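Long-range contact in alpha-amylase (Eisenia fetida, PDB 6M4K), which probably catalyses the endohydrolysis of alpha-1,4-glucosidic linkages in starch-like polysaccharides, as a calcium- and chloride-dependent member of glycoside hydrolase family 13: residues V47-P59 with T108-F121. Sequence-based numbering, arbitrary orientation.
Sequences VSPPNEHRIVTDP and TGGGSGTGSDGNSF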
loop_
_atom_site.group_PDB
_atom_site.type_symbol
_atom_site.label_atom_id
_atom_site.label_comp_id
_atom_site.label_asym_id
_atom_site.label_seq_id
_atom_site.Cartn_x
_atom_site.Cartn_y
_atom_site.Cartn_z
ATOM N N VAL A 47 -1.635 -5.502 -7.118
ATOM C CA VAL A 47 -0.746 -5.899 -8.207
ATOM C C VAL A 47 -0.396 -4.679 -9.050
ATOM O O VAL A 47 -1.196 -3.750 -9.209
ATOM C CB VAL A 47 -1.369 -7.019 -9.068
ATOM C CG1 VAL A 47 -1.700 -8.227 -8.217
ATOM C CG2 VAL A 47 -2.598 -6.522 -9.846
ATOM N N SER A 48 0.815 -4.701 -9.623
ATOM C CA SER A 48 1.283 -3.614 -10.472
ATOM C C SER A 48 0.397 -3.490 -11.716
ATOM O O SER A 48 -0.286 -4.449 -12.096
ATOM C CB SER A 48 2.734 -3.885 -10.890
ATOM O OG SER A 48 3.632 -3.633 -9.817
ATOM N N PRO A 49 0.390 -2.323 -12.373
ATOM C CA PRO A 49 -0.525 -2.116 -13.517
ATOM C C PRO A 49 -0.420 -3.254 -14.514
ATOM O O PRO A 49 0.679 -3.563 -14.999
ATOM C CB PRO A 49 -0.052 -0.778 -14.107
ATOM C CG PRO A 49 0.460 -0.024 -12.896
ATOM C CD PRO A 49 1.131 -1.088 -12.047
ATOM N N PRO A 50 -1.533 -3.934 -14.813
ATOM C CA PRO A 50 -1.476 -5.157 -15.619
ATOM C C PRO A 50 -1.832 -4.926 -17.077
ATOM O O PRO A 50 -1.769 -5.868 -17.877
ATOM C CB PRO A 50 -2.535 -6.036 -14.946
ATOM C CG PRO A 50 -3.581 -5.029 -14.554
ATOM C CD PRO A 50 -2.809 -3.826 -14.078
ATOM N N ASN A 51 -2.264 -3.716 -17.423
ATOM C CA ASN A 51 -2.601 -3.394 -18.800
ATOM C C ASN A 51 -1.326 -3.143 -19.609
ATOM O O ASN A 51 -0.221 -3.035 -19.064
ATOM C CB ASN A 51 -3.468 -2.143 -18.844
ATOM C CG ASN A 51 -2.754 -0.960 -18.269
ATOM O OD1 ASN A 51 -2.512 -0.909 -17.062
ATOM N ND2 ASN A 51 -2.370 -0.017 -19.113
ATOM N N GLU A 52 -1.495 -3.019 -20.924
ATOM C CA GLU A 52 -0.364 -2.716 -21.791
ATOM C C GLU A 52 0.204 -1.348 -21.455
ATOM O O GLU A 52 -0.507 -0.338 -21.500
ATOM C CB GLU A 52 -0.787 -2.750 -23.254
ATOM C CG GLU A 52 0.392 -2.439 -24.151
ATOM C CD GLU A 52 0.094 -2.526 -25.625
ATOM O OE1 GLU A 52 -1.080 -2.399 -26.045
ATOM O OE2 GLU A 52 1.071 -2.714 -26.382
ATOM N N HIS A 53 1.501 -1.316 -21.164
ATOM C CA HIS A 53 2.180 -0.098 -20.766
ATOM C C HIS A 53 3.371 0.161 -21.683
ATOM O O HIS A 53 3.813 -0.703 -22.445
ATOM C CB HIS A 53 2.658 -0.197 -19.308
ATOM C CG HIS A 53 3.482 -1.417 -19.038
ATOM N ND1 HIS A 53 4.814 -1.511 -19.388
ATOM C CD2 HIS A 53 3.147 -2.616 -18.501
ATOM C CE1 HIS A 53 5.269 -2.704 -19.048
ATOM N NE2 HIS A 53 4.279 -3.397 -18.512
ATOM N N ARG A 54 3.897 1.374 -21.570
ATOM C CA ARG A 54 5.066 1.770 -22.340
ATOM C C ARG A 54 6.230 0.836 -22.040
ATOM O O ARG A 54 6.421 0.388 -20.905
ATOM C CB ARG A 54 5.444 3.201 -21.954
ATOM C CG ARG A 54 6.475 3.862 -22.872
ATOM C CD ARG A 54 6.703 5.319 -22.506
ATOM N NE ARG A 54 7.579 5.956 -23.495
ATOM C CZ ARG A 54 7.535 7.246 -23.816
ATOM N NH1 ARG A 54 6.664 8.058 -23.239
ATOM N NH2 ARG A 54 8.357 7.727 -24.745
ATOM N N ILE A 55 7.016 0.540 -23.070
ATOM C CA ILE A 55 8.324 -0.060 -22.885
ATOM C C ILE A 55 9.339 1.059 -23.059
ATOM O O ILE A 55 9.400 1.695 -24.123
ATOM C CB ILE A 55 8.571 -1.208 -23.875
ATOM C CG1 ILE A 55 7.587 -2.355 -23.629
ATOM C CG2 ILE A 55 10.010 -1.713 -23.739
ATOM C CD1 ILE A 55 7.698 -2.963 -22.244
ATOM N N VAL A 56 10.107 1.323 -22.007
ATOM C CA VAL A 56 11.124 2.366 -22.002
ATOM C C VAL A 56 12.471 1.664 -21.965
ATOM O O VAL A 56 12.736 0.856 -21.069
ATOM C CB VAL A 56 10.961 3.301 -20.797
ATOM C CG1 VAL A 56 12.128 4.271 -20.713
ATOM C CG2 VAL A 56 9.628 4.051 -20.875
ATOM N N THR A 57 13.318 1.971 -22.943
ATOM C CA THR A 57 14.654 1.394 -22.994
ATOM C C THR A 57 15.754 2.389 -22.651
ATOM O O THR A 57 16.894 1.966 -22.412
ATOM C CB THR A 57 14.919 0.740 -24.360
ATOM O OG1 THR A 57 14.662 1.679 -25.407
ATOM C CG2 THR A 57 14.015 -0.460 -24.565
ATOM N N ASP A 58 15.451 3.684 -22.608
ATOM C CA ASP A 58 16.372 4.670 -22.058
ATOM C C ASP A 58 15.651 5.438 -20.947
ATOM O O ASP A 58 14.816 6.289 -21.240
ATOM C CB ASP A 58 16.828 5.650 -23.143
ATOM C CG ASP A 58 17.822 6.661 -22.622
ATOM O OD1 ASP A 58 18.409 6.399 -21.557
ATOM O OD2 ASP A 58 18.030 7.707 -23.280
ATOM N N PRO A 59 15.953 5.146 -19.676
ATOM C CA PRO A 59 16.893 4.136 -19.179
ATOM C C PRO A 59 16.296 2.728 -19.324
ATOM O O PRO A 59 15.124 2.596 -19.695
ATOM C CB PRO A 59 17.059 4.527 -17.710
ATOM C CG PRO A 59 15.700 5.062 -17.332
ATOM C CD PRO A 59 15.196 5.779 -18.572
ATOM N N THR A 108 0.735 8.004 -22.129
ATOM C CA THR A 108 2.181 8.154 -22.033
ATOM C C THR A 108 2.562 9.625 -21.980
ATOM O O THR A 108 1.730 10.519 -22.173
ATOM C CB THR A 108 2.893 7.519 -23.236
ATOM O OG1 THR A 108 2.562 8.254 -24.432
ATOM C CG2 THR A 108 2.496 6.073 -23.393
ATOM N N GLY A 109 3.852 9.864 -21.751
ATOM C CA GLY A 109 4.450 11.148 -22.043
ATOM C C GLY A 109 4.692 11.309 -23.533
ATOM O O GLY A 109 4.141 10.585 -24.368
ATOM N N GLY A 110 5.538 12.280 -23.865
ATOM C CA GLY A 110 5.899 12.508 -25.250
ATOM C C GLY A 110 6.729 11.378 -25.829
ATOM O O GLY A 110 7.211 10.472 -25.143
ATOM N N GLY A 111 6.913 11.443 -27.146
ATOM C CA GLY A 111 7.651 10.413 -27.844
ATOM C C GLY A 111 6.748 9.331 -28.395
ATOM O O GLY A 111 5.528 9.314 -28.204
ATOM N N SER A 112 7.361 8.402 -29.116
ATOM C CA SER A 112 6.606 7.337 -29.750
ATOM C C SER A 112 7.327 6.019 -29.537
ATOM O O SER A 112 8.514 5.978 -29.204
ATOM C CB SER A 112 6.429 7.580 -31.253
ATOM O OG SER A 112 7.663 7.376 -31.931
ATOM N N GLY A 113 6.590 4.944 -29.760
ATOM C CA GLY A 113 7.139 3.609 -29.611
ATOM C C GLY A 113 6.022 2.597 -29.593
ATOM O O GLY A 113 4.952 2.816 -30.172
ATOM N N THR A 114 6.279 1.486 -28.927
ATOM C CA THR A 114 5.246 0.493 -28.711
ATOM C C THR A 114 5.170 0.149 -27.232
ATOM O O THR A 114 6.077 0.448 -26.447
ATOM C CB THR A 114 5.483 -0.765 -29.547
ATOM O OG1 THR A 114 6.798 -1.283 -29.286
ATOM C CG2 THR A 114 5.354 -0.449 -31.041
ATOM N N GLY A 115 4.057 -0.480 -26.862
ATOM C CA GLY A 115 3.848 -0.953 -25.514
ATOM C C GLY A 115 4.220 -2.415 -25.347
ATOM O O GLY A 115 4.772 -3.066 -26.239
ATOM N N SER A 116 3.882 -2.938 -24.169
ATOM C CA SER A 116 4.235 -4.296 -23.776
ATOM C C SER A 116 3.424 -5.363 -24.494
ATOM O O SER A 116 3.695 -6.554 -24.291
ATOM C CB SER A 116 4.060 -4.446 -22.260
ATOM O OG SER A 116 2.741 -4.076 -21.854
ATOM N N ASP A 117 2.429 -4.976 -25.294
ATOM C CA ASP A 117 1.648 -5.912 -26.093
ATOM C C ASP A 117 1.795 -5.624 -27.580
ATOM O O ASP A 117 1.020 -6.152 -28.384
ATOM C CB ASP A 117 0.167 -5.895 -25.674
ATOM C CG ASP A 117 -0.550 -7.205 -25.960
ATOM O OD1 ASP A 117 0.116 -8.230 -26.197
ATOM O OD2 ASP A 117 -1.798 -7.214 -25.935
ATOM N N GLY A 118 2.754 -4.777 -27.962
ATOM C CA GLY A 118 3.030 -4.514 -29.360
ATOM C C GLY A 118 2.273 -3.367 -29.993
ATOM O O GLY A 118 2.538 -3.049 -31.159
ATOM N N ASN A 119 1.353 -2.720 -29.280
ATOM C CA ASN A 119 0.593 -1.626 -29.872
ATOM C C ASN A 119 1.393 -0.332 -29.855
ATOM O O ASN A 119 2.193 -0.078 -28.948
ATOM C CB ASN A 119 -0.738 -1.451 -29.143
ATOM C CG ASN A 119 -1.701 -2.575 -29.447
ATOM O OD1 ASN A 119 -2.015 -2.841 -30.615
ATOM N ND2 ASN A 119 -2.153 -3.269 -28.411
ATOM N N SER A 120 1.127 0.526 -30.839
ATOM C CA SER A 120 1.819 1.802 -30.957
ATOM C C SER A 120 1.300 2.826 -29.950
ATOM O O SER A 120 0.119 2.839 -29.588
ATOM C CB SER A 120 1.635 2.370 -32.368
ATOM O OG SER A 120 2.370 3.576 -32.553
ATOM N N PHE A 121 2.200 3.708 -29.517
ATOM C CA PHE A 121 1.827 4.949 -28.856
ATOM C C PHE A 121 2.567 6.102 -29.511
ATOM O O PHE A 121 3.682 5.940 -30.015
ATOM C CB PHE A 121 2.124 4.958 -27.338
ATOM C CG PHE A 121 3.587 5.102 -26.990
ATOM C CD1 PHE A 121 4.382 3.976 -26.851
ATOM C CD2 PHE A 121 4.161 6.348 -26.765
ATOM C CE1 PHE A 121 5.715 4.083 -26.515
ATOM C CE2 PHE A 121 5.497 6.461 -26.438
ATOM C CZ PHE A 121 6.281 5.324 -26.317
HETATM O O HOH W 1 9.861 6.426 -26.838
HETATM O O HOH W 2 8.794 1.763 -26.985
#
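Glu52 lays its carboxylate against the type I turn from Gly115 to Gly118. With CG anti to the backbone N (chi1 -180°) and the chain extended beyond it, the acid reaches backbone amides in and just after the turn: OE2 accepts from Asn119 N, 2.9 Å away on the syn side, and from Asp117 N, which comes from above the carboxylate plane. OE1 takes Asn119 ND2 at 2.7 Å, nearly straight at 167°, and is also bonded to Ser71. A carboxylate suits this place because its two oxygens can serve several N-H donors together. With an alanine here, the backbone N-H groups of Asp117 and Asn119 would probably lose their acceptor, and the Asn119 side chain would be freer to turn.

Ser116 engages the neighbouring backbone instead. Its N donates to His53 O (2.8 Å), while OG accepts from His53 N and is bonded as well to Asn75. Serine is small enough to lie over one face of the His53 imidazole, where CB makes a CH-pi contact, 4.0 Å from the ring centroid.

Both segments are excursions from the TIM barrel of the catalytic domain. Residues 47-59 leave its second strand; residues 108-121, with their two-stranded antiparallel hairpin, belong to the long insertion after the third, domain B of family 13 amylases. A single beta bridge between Arg54 and Gly115 ties the two together.

Arg54 passes Phe121 to the glycine-rich loop 109-111, its chain extended to NE. NH1 and NH2 both grip Gly110 O end-on, the latter at 3.0 Å; Gln68 also binds NH1, and a water links NH2 to Ser112 O. Arginine has the length and the N-H groups to serve all three. In the conformer given, Phe121 brings CZ over one guanidinium face.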